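Local coordinates for protein HAD superfamily hydrolase (Brucella suis biovar 1, PDB 6NQ4) that is a haloacid dehalogenase-superfamily hydrolase that probably acts as a phosphatase, at residues Asp34-Ile39 against Gly259-Tyr264; Tyr98-Thr103 against Leu225-Ser230; Ala213-Pro216 against Ile220-Ala223. All blocks are in the same frame, centred on the assembly; numbering follows the deposited sequence. Where two conformers were deposited one is given.

Contact 1: residues Asp34-Ile39 against Gly259-Tyr264; sequences DRYDAI and GLDVLY
Tyr36 reaches across with the hydroxyl end of its ring to the carboxylate of Asp261, and this one pair makes up the contact. The phenol donates a hydrogen bond from Tyr36 OH to Asp261 OD2, 2.6 Å long, a short phenol-carboxylate bond. The acceptor lies at the edge of the ring, in its plane, and uses the anti lone pair of OD2, the one directed away from the other carboxylate oxygen. Ring and carboxylate planes stand 88° apart, so the two groups do not stack, and the side chains cross at about a right angle. The aspartate methylene fills in beside the bond, with Asp261 CB 3.4 Å from Tyr36 OH. Tyr36 places its ring beside its own backbone N, anti to the carbonyl carbon (chi1 -58°), which aims the hydroxyl across toward Asp261. Arg35 CB sits over the outer part of one ring face. The tyrosine is buried and its partner partly exposed, so the bond joins a covered phenol to a carboxylate nearer solvent. Tyr36 lies just before strand 38-41 and Asp261 near the start of strand 261-265. These strands of the parallel Rossmann-like sheet are not neighbours: strand 241-245 runs between them, and the pair bridges over its Leu242, which both side chains touch, while Tyr36 also packs on Ile297, just ahead of strand 298-300.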
loop_
_atom_site.group_PDB
_atom_site.type_symbol
_atom_site.label_atom_id
_atom_site.label_comp_id
_atom_site.label_asym_id
_atom_site.label_seq_id
_atom_site.Cartn_x
_atom_site.Cartn_y
_atom_site.Cartn_z
ATOM N N ASP A 34 -13.502 16.550 13.962
ATOM C CA ASP A 34 -13.293 17.858 14.579
ATOM C C ASP A 34 -11.900 17.987 15.174
ATOM O O ASP A 34 -11.446 19.112 15.422
ATOM C CB ASP A 34 -14.322 18.141 15.683
ATOM C CG ASP A 34 -15.656 18.641 15.140
ATOM O OD1 ASP A 34 -15.833 18.694 13.910
ATOM O OD2 ASP A 34 -16.535 19.000 15.958
ATOM N N ARG A 35 -11.214 16.871 15.419
ATOM C CA ARG A 35 -9.906 16.895 16.059
ATOM C C ARG A 35 -8.747 16.736 15.083
ATOM O O ARG A 35 -7.589 16.764 15.518
ATOM C CB ARG A 35 -9.827 15.824 17.152
ATOM N N TYR A 36 -9.016 16.587 13.780
ATOM C CA TYR A 36 -7.967 16.353 12.789
ATOM C C TYR A 36 -8.061 17.332 11.622
ATOM O O TYR A 36 -9.150 17.748 11.213
ATOM C CB TYR A 36 -8.007 14.897 12.267
ATOM C CG TYR A 36 -7.854 13.901 13.389
ATOM C CD1 TYR A 36 -6.611 13.637 13.941
ATOM C CD2 TYR A 36 -8.964 13.253 13.924
ATOM C CE1 TYR A 36 -6.467 12.751 14.982
ATOM C CE2 TYR A 36 -8.831 12.363 14.979
ATOM C CZ TYR A 36 -7.577 12.120 15.505
ATOM O OH TYR A 36 -7.432 11.235 16.544
ATOM N N ASP A 37 -6.894 17.699 11.085
ATOM C CA ASP A 37 -6.816 18.504 9.874
ATOM C C ASP A 37 -6.562 17.672 8.630
ATOM O O ASP A 37 -6.766 18.165 7.515
ATOM C CB ASP A 37 -5.722 19.569 10.000
ATOM C CG ASP A 37 -6.001 20.563 11.117
ATOM O OD1 ASP A 37 -7.180 20.911 11.335
ATOM O OD2 ASP A 37 -5.039 20.998 11.782
ATOM N N ALA A 38 -6.139 16.423 8.786
ATOM C CA ALA A 38 -5.875 15.588 7.631
ATOM C C ALA A 38 -6.093 14.133 7.996
ATOM O O ALA A 38 -6.051 13.751 9.171
ATOM C CB ALA A 38 -4.450 15.765 7.123
ATOM N N ILE A 39 -6.306 13.328 6.957
ATOM C CA ILE A 39 -6.502 11.894 7.082
ATOM C C ILE A 39 -5.588 11.211 6.079
ATOM O O ILE A 39 -5.478 11.659 4.933
ATOM C CB ILE A 39 -7.975 11.546 6.778
ATOM C CG1 ILE A 39 -8.864 11.935 7.958
ATOM C CG2 ILE A 39 -8.131 10.064 6.413
ATOM C CD1 ILE A 39 -10.356 11.833 7.647
ATOM N N GLY A 259 3.786 8.037 14.484
ATOM C CA GLY A 259 3.277 8.942 15.493
ATOM C C GLY A 259 1.871 9.454 15.265
ATOM O O GLY A 259 1.522 10.504 15.815
ATOM N N LEU A 260 1.048 8.747 14.488
ATOM C CA LEU A 260 -0.317 9.166 14.196
ATOM C C LEU A 260 -1.328 8.329 14.967
ATOM O O LEU A 260 -1.138 7.123 15.166
ATOM C CB LEU A 260 -0.647 8.997 12.707
ATOM C CG LEU A 260 0.387 9.542 11.720
ATOM C CD1 LEU A 260 -0.100 9.300 10.291
ATOM C CD2 LEU A 260 0.692 11.022 11.957
ATOM N N ASP A 261 -2.420 8.981 15.367
ATOM C CA ASP A 261 -3.611 8.266 15.809
ATOM C C ASP A 261 -4.143 7.411 14.664
ATOM O O ASP A 261 -3.991 7.746 13.482
ATOM C CB ASP A 261 -4.702 9.261 16.206
ATOM C CG ASP A 261 -4.365 10.062 17.469
ATOM O OD1 ASP A 261 -3.369 9.761 18.180
ATOM O OD2 ASP A 261 -5.125 11.013 17.756
ATOM N N VAL A 262 -4.790 6.304 15.012
ATOM C CA VAL A 262 -5.278 5.399 13.989
ATOM C C VAL A 262 -6.715 5.010 14.267
ATOM O O VAL A 262 -7.149 4.846 15.414
ATOM C CB VAL A 262 -4.355 4.188 13.705
ATOM C CG1 VAL A 262 -4.495 3.129 14.766
ATOM C CG2 VAL A 262 -4.641 3.605 12.313
ATOM N N LEU A 263 -7.469 4.925 13.181
ATOM C CA LEU A 263 -8.819 4.385 13.162
ATOM C C LEU A 263 -8.752 3.054 12.418
ATOM O O LEU A 263 -8.447 3.021 11.219
ATOM C CB LEU A 263 -9.774 5.344 12.455
ATOM C CG LEU A 263 -11.171 4.798 12.157
ATOM C CD1 LEU A 263 -11.892 4.435 13.439
ATOM C CD2 LEU A 263 -11.987 5.795 11.371
ATOM N N TYR A 264 -9.026 1.962 13.131
ATOM C CA TYR A 264 -8.965 0.617 12.573
ATOM C C TYR A 264 -10.336 0.228 12.034
ATOM O O TYR A 264 -11.350 0.383 12.721
ATOM C CB TYR A 264 -8.534 -0.356 13.676
ATOM C CG TYR A 264 -8.439 -1.830 13.315
ATOM C CD1 TYR A 264 -7.689 -2.261 12.227
ATOM C CD2 TYR A 264 -9.057 -2.794 14.106
ATOM C CE1 TYR A 264 -7.583 -3.612 11.919
ATOM C CE2 TYR A 264 -8.953 -4.134 13.808
ATOM C CZ TYR A 264 -8.214 -4.543 12.722
ATOM O OH TYR A 264 -8.118 -5.895 12.449
#

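Contact 2: residues Tyr98-Thr103 against Leu225-Ser230; sequences YDRVVT and LRAVES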
loop_
_atom_site.group_PDB
_atom_site.type_symbol
_atom_site.label_atom_id
_atom_site.label_comp_id
_atom_site.label_asym_id
_atom_site.label_seq_id
_atom_site.Cartn_x
_atom_site.Cartn_y
_atom_site.Cartn_z
ATOM N N TYR A 98 -11.206 12.827 -2.379
ATOM C CA TYR A 98 -9.840 12.822 -1.882
ATOM C C TYR A 98 -9.099 14.007 -2.479
ATOM O O TYR A 98 -9.523 14.590 -3.485
ATOM C CB TYR A 98 -9.141 11.480 -2.216
ATOM C CG TYR A 98 -9.120 11.170 -3.705
ATOM C CD1 TYR A 98 -10.189 10.519 -4.313
ATOM C CD2 TYR A 98 -8.043 11.550 -4.504
ATOM C CE1 TYR A 98 -10.184 10.257 -5.682
ATOM C CE2 TYR A 98 -8.031 11.299 -5.857
ATOM C CZ TYR A 98 -9.098 10.658 -6.452
ATOM O OH TYR A 98 -9.062 10.403 -7.812
ATOM N N ASP A 99 -7.981 14.361 -1.851
ATOM C CA ASP A 99 -7.111 15.404 -2.377
ATOM C C ASP A 99 -5.956 14.851 -3.191
ATOM O O ASP A 99 -5.634 15.408 -4.247
ATOM C CB ASP A 99 -6.565 16.255 -1.227
ATOM C CG ASP A 99 -7.641 17.103 -0.586
ATOM O OD1 ASP A 99 -7.827 18.249 -1.052
ATOM O OD2 ASP A 99 -8.319 16.611 0.348
ATOM N N ARG A 100 -5.350 13.753 -2.744
ATOM C CA ARG A 100 -4.196 13.191 -3.431
ATOM C C ARG A 100 -4.086 11.718 -3.079
ATOM O O ARG A 100 -4.588 11.280 -2.035
ATOM C CB ARG A 100 -2.898 13.936 -3.078
ATOM C CG ARG A 100 -2.172 14.398 -4.333
ATOM C CD ARG A 100 -0.854 15.078 -4.058
ATOM N NE ARG A 100 -0.942 16.525 -4.177
ATOM C CZ ARG A 100 0.077 17.330 -3.914
ATOM N NH1 ARG A 100 -0.051 18.645 -4.039
ATOM N NH2 ARG A 100 1.229 16.804 -3.517
ATOM N N VAL A 101 -3.446 10.960 -3.982
ATOM C CA VAL A 101 -3.116 9.552 -3.767
ATOM C C VAL A 101 -1.604 9.425 -3.674
ATOM O O VAL A 101 -0.879 9.995 -4.505
ATOM C CB VAL A 101 -3.654 8.679 -4.916
ATOM C CG1 VAL A 101 -3.239 7.218 -4.723
ATOM C CG2 VAL A 101 -5.177 8.775 -4.990
ATOM N N VAL A 102 -1.127 8.710 -2.652
ATOM C CA VAL A 102 0.281 8.357 -2.506
ATOM C C VAL A 102 0.372 6.845 -2.429
ATOM O O VAL A 102 -0.294 6.226 -1.597
ATOM C CB VAL A 102 0.893 9.006 -1.251
ATOM C CG1 VAL A 102 2.300 8.478 -1.017
ATOM C CG2 VAL A 102 0.902 10.536 -1.392
ATOM N N THR A 103 1.185 6.249 -3.290
ATOM C CA THR A 103 1.273 4.797 -3.365
ATOM C C THR A 103 2.659 4.308 -2.971
ATOM O O THR A 103 3.660 5.031 -3.051
ATOM C CB THR A 103 0.928 4.251 -4.758
ATOM O OG1 THR A 103 2.042 4.483 -5.645
ATOM C CG2 THR A 103 -0.323 4.883 -5.324
ATOM N N LEU A 225 2.947 12.995 4.215
ATOM C CA LEU A 225 3.083 14.235 4.972
ATOM C C LEU A 225 3.510 15.389 4.070
ATOM O O LEU A 225 2.973 16.495 4.190
ATOM C CB LEU A 225 4.056 14.041 6.137
ATOM C CG LEU A 225 4.273 15.227 7.083
ATOM C CD1 LEU A 225 2.941 15.655 7.667
ATOM C CD2 LEU A 225 5.267 14.858 8.182
ATOM N N ARG A 226 4.455 15.158 3.148
ATOM C CA ARG A 226 4.817 16.234 2.228
ATOM C C ARG A 226 3.615 16.674 1.405
ATOM O O ARG A 226 3.439 17.867 1.135
ATOM C CB ARG A 226 5.959 15.817 1.306
ATOM C CG ARG A 226 7.316 15.759 1.972
ATOM C CD ARG A 226 8.407 15.558 0.941
ATOM N NE ARG A 226 8.325 14.280 0.242
ATOM C CZ ARG A 226 8.837 13.141 0.708
ATOM N NH1 ARG A 226 9.448 13.116 1.884
ATOM N NH2 ARG A 226 8.749 12.035 -0.006
ATOM N N ALA A 227 2.761 15.724 1.024
ATOM C CA ALA A 227 1.578 16.054 0.238
ATOM C C ALA A 227 0.611 16.932 1.028
ATOM O O ALA A 227 0.130 17.945 0.510
ATOM C CB ALA A 227 0.911 14.773 -0.275
ATOM N N VAL A 228 0.318 16.570 2.288
ATOM C CA VAL A 228 -0.576 17.379 3.121
ATOM C C VAL A 228 -0.001 18.771 3.336
ATOM O O VAL A 228 -0.718 19.775 3.305
ATOM C CB VAL A 228 -0.819 16.699 4.479
ATOM C CG1 VAL A 228 -1.668 17.616 5.366
ATOM C CG2 VAL A 228 -1.474 15.379 4.319
ATOM N N GLU A 229 1.305 18.837 3.627
ATOM C CA GLU A 229 1.894 20.128 3.960
ATOM C C GLU A 229 1.889 21.046 2.754
ATOM O O GLU A 229 1.664 22.261 2.886
ATOM C CB GLU A 229 3.291 19.934 4.548
ATOM C CG GLU A 229 3.212 19.267 5.918
ATOM C CD GLU A 229 4.528 19.181 6.641
ATOM O OE1 GLU A 229 5.582 19.071 5.967
ATOM O OE2 GLU A 229 4.496 19.207 7.894
ATOM N N SER A 230 2.075 20.484 1.567
ATOM C CA SER A 230 1.976 21.306 0.371
ATOM C C SER A 230 0.541 21.766 0.138
ATOM O O SER A 230 0.310 22.936 -0.178
ATOM C CB SER A 230 2.519 20.556 -0.843
ATOM O OG SER A 230 2.484 21.403 -1.979
HETATM O O HOH W 1 1.919 20.398 -4.134
#
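Arg100 and Val102 extend from strand 100-103 onto the small methyl of Ala227 in helix 218-232. The arginine reaches over to the helix and touches that methyl with two atoms: its outer nitrogen NH2 sits 3.8 Å from Ala227 CB, and CD follows at 4.2 Å from the same carbon. Its conformation is unusual, for chi1 (-127°) falls away from the staggered positions; the chain then runs extended through chi2 and bends at chi3 (-103°), turning the guanidinium over toward the next turn of the helix. Ala227 O sits over one face of that flat group, away from its middle and too far for a direct bond. In the guanidinium plane, Arg100 NH1 donates to a water 2.6 Å from it. The water also approaches Ser230 OG, but at 2.4 Å this link is implausibly short, and with two conformers deposited for the serine the bridge is doubtful in detail. Val102, with CG1 anti to the backbone N, turns CG2 to Ala227, and Val102 CG2 stops 4.4 Å from Ala227 CB; its other methyl packs on Ile220 and Ala223 earlier in the helix. The strand and helix segments run with axes 9.6 Å apart and nearly antiparallel, at 162°, consistent with the small side chain between them and with a helix lying on the sheet of the HAD Rossmann-like core. Ile231 of the same helix packs against Arg100 as well. Chemically the contact changes along its length: it is apolar at Val102 and passes, through the aliphatic part of Arg100, to an exposed end where the guanidinium holds an ordered water and finds no acidic partner in the helix segment.

Contact 3: residues Ala213-Pro216 against Ile220-Ala223; sequences AGKP and IYEA. With PO4 (phosphate ion), chain G.
Ile220 and Tyr221, in the first turns of helix 218-232, fold back over the loop that leads into it. The packing is van der Waals contact of side chains against the loop backbone and the lysine chain. Ile220 presents its CG2 branch to the loop backbone, lying 3.5 Å from Lys215 N and 3.7 Å from Gly214 C, and the same methyl also touches Lys215 CG. Tyr221 crosses the lysine chain at about a right angle: Tyr221 OH approaches Lys215 CG to 3.5 Å and CD almost as closely, while ring atom Tyr221 CE2 lies 4.0 Å from Pro216 O. One backbone bond spans the segments, and it is weak: Ile220 N to Ala213 O, 3.3 Å with an angle of 134°. The Gly-Lys-Pro loop, with a cis peptide before Pro216, is consistent with the motif III lysine of the HAD fold, which in relatives stabilises negative charge around the nucleophilic aspartate and the phosphoryl group. The remaining interactions are polar and gather at the end of the lysine. Its chain bends at chi3 (-70°), carrying the ammonium away from the helix. There Lys215 NZ donates to O4 of a phosphate ion, probably from the crystallisation liquor, at 2.8 Å. Salt bridges to Asp251 and Asp42 and a hydrogen bond to Val74 O also hold NZ, while Asn76 OD1 accepts from Lys215 N. Thr75 OG1 and the backbone N of Asn76 and Trp44 also bind the phosphate.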
loop_
_atom_site.group_PDB
_atom_site.type_symbol
_atom_site.label_atom_id
_atom_site.label_comp_id
_atom_site.label_asym_id
_atom_site.label_seq_id
_atom_site.Cartn_x
_atom_site.Cartn_y
_atom_site.Cartn_z
ATOM N N ALA A 213 9.603 0.287 0.941
ATOM C CA ALA A 213 9.279 1.673 1.250
ATOM C C ALA A 213 7.815 1.915 1.585
ATOM O O ALA A 213 7.507 2.964 2.164
ATOM C CB ALA A 213 9.675 2.591 0.078
ATOM N N GLY A 214 6.914 0.970 1.270
ATOM C CA GLY A 214 5.499 1.127 1.543
ATOM C C GLY A 214 5.160 0.889 3.010
ATOM O O GLY A 214 6.030 0.666 3.849
ATOM N N LYS A 215 3.852 0.957 3.323
ATOM C CA LYS A 215 3.404 0.775 4.701
ATOM C C LYS A 215 3.831 -0.601 5.195
ATOM O O LYS A 215 3.652 -1.587 4.477
ATOM C CB LYS A 215 1.873 0.855 4.791
ATOM C CG LYS A 215 1.274 2.185 4.298
ATOM C CD LYS A 215 -0.261 2.197 4.343
ATOM C CE LYS A 215 -0.874 1.275 3.297
ATOM N NZ LYS A 215 -2.361 1.426 3.211
ATOM N N PRO A 216 4.331 -0.723 6.443
ATOM C CA PRO A 216 4.366 0.256 7.542
ATOM C C PRO A 216 5.634 1.112 7.592
ATOM O O PRO A 216 5.851 1.810 8.591
ATOM C CB PRO A 216 4.362 -0.643 8.776
ATOM C CG PRO A 216 5.194 -1.843 8.322
ATOM C CD PRO A 216 4.782 -2.060 6.875
ATOM N N ILE A 220 6.693 6.048 2.835
ATOM C CA ILE A 220 5.379 6.386 2.298
ATOM C C ILE A 220 4.671 7.408 3.183
ATOM O O ILE A 220 3.955 8.288 2.673
ATOM C CB ILE A 220 4.547 5.105 2.062
ATOM C CG1 ILE A 220 3.350 5.407 1.146
ATOM C CG2 ILE A 220 4.116 4.449 3.385
ATOM C CD1 ILE A 220 2.577 4.158 0.739
ATOM N N TYR A 221 4.888 7.343 4.506
ATOM C CA TYR A 221 4.287 8.315 5.419
ATOM C C TYR A 221 4.901 9.687 5.235
ATOM O O TYR A 221 4.188 10.692 5.276
ATOM C CB TYR A 221 4.397 7.839 6.877
ATOM C CG TYR A 221 3.473 6.676 7.112
ATOM C CD1 TYR A 221 2.122 6.884 7.381
ATOM C CD2 TYR A 221 3.917 5.369 6.954
ATOM C CE1 TYR A 221 1.247 5.815 7.538
ATOM C CE2 TYR A 221 3.055 4.313 7.084
ATOM C CZ TYR A 221 1.720 4.537 7.380
ATOM O OH TYR A 221 0.840 3.477 7.511
ATOM N N GLU A 222 6.218 9.752 5.023
ATOM C CA GLU A 222 6.846 11.044 4.771
ATOM C C GLU A 222 6.340 11.650 3.469
ATOM O O GLU A 222 6.151 12.870 3.373
ATOM C CB GLU A 222 8.370 10.894 4.782
ATOM C CG GLU A 222 8.932 10.687 6.189
ATOM C CD GLU A 222 10.414 10.373 6.211
ATOM O OE1 GLU A 222 10.949 9.913 5.180
ATOM O OE2 GLU A 222 11.046 10.586 7.270
ATOM N N ALA A 223 6.092 10.809 2.458
ATOM C CA ALA A 223 5.548 11.317 1.203
ATOM C C ALA A 223 4.121 11.820 1.387
ATOM O O ALA A 223 3.751 12.875 0.854
ATOM C CB ALA A 223 5.613 10.236 0.130
HETATM P P PO4 G . -3.856 -1.062 0.517
HETATM O O1 PO4 G . -4.801 -1.626 1.577
HETATM O O2 PO4 G . -4.599 -0.118 -0.411
HETATM O O3 PO4 G . -3.510 -2.362 -0.235
HETATM O O4 PO4 G . -2.610 -0.495 1.152
#

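Contacts 2 and 3 share helix 218-232, with centres about 12 Å apart, and meet through Val102: Val102 CG1 lies 3.9 Å from Ile220 CG1 and equally far from Ala223 CB. Contact 1 lies about 14 Å from contact 2, centre to centre; in the conformer given, Val228 CG1 lies 3.8 Å from Ala38 CB. Along the chain contact 3 lies inside the loop closed by contact 2, and both inside that closed by contact 1. Contact 3 reaches the phosphate-occupied site: the Lys215 side chain is about 6 Å from the sodium ion bound by Asp42, Trp44 and Asp246. Contact 1 sits at the N-terminal ends of strands 38-41 and 261-265, away from both ions.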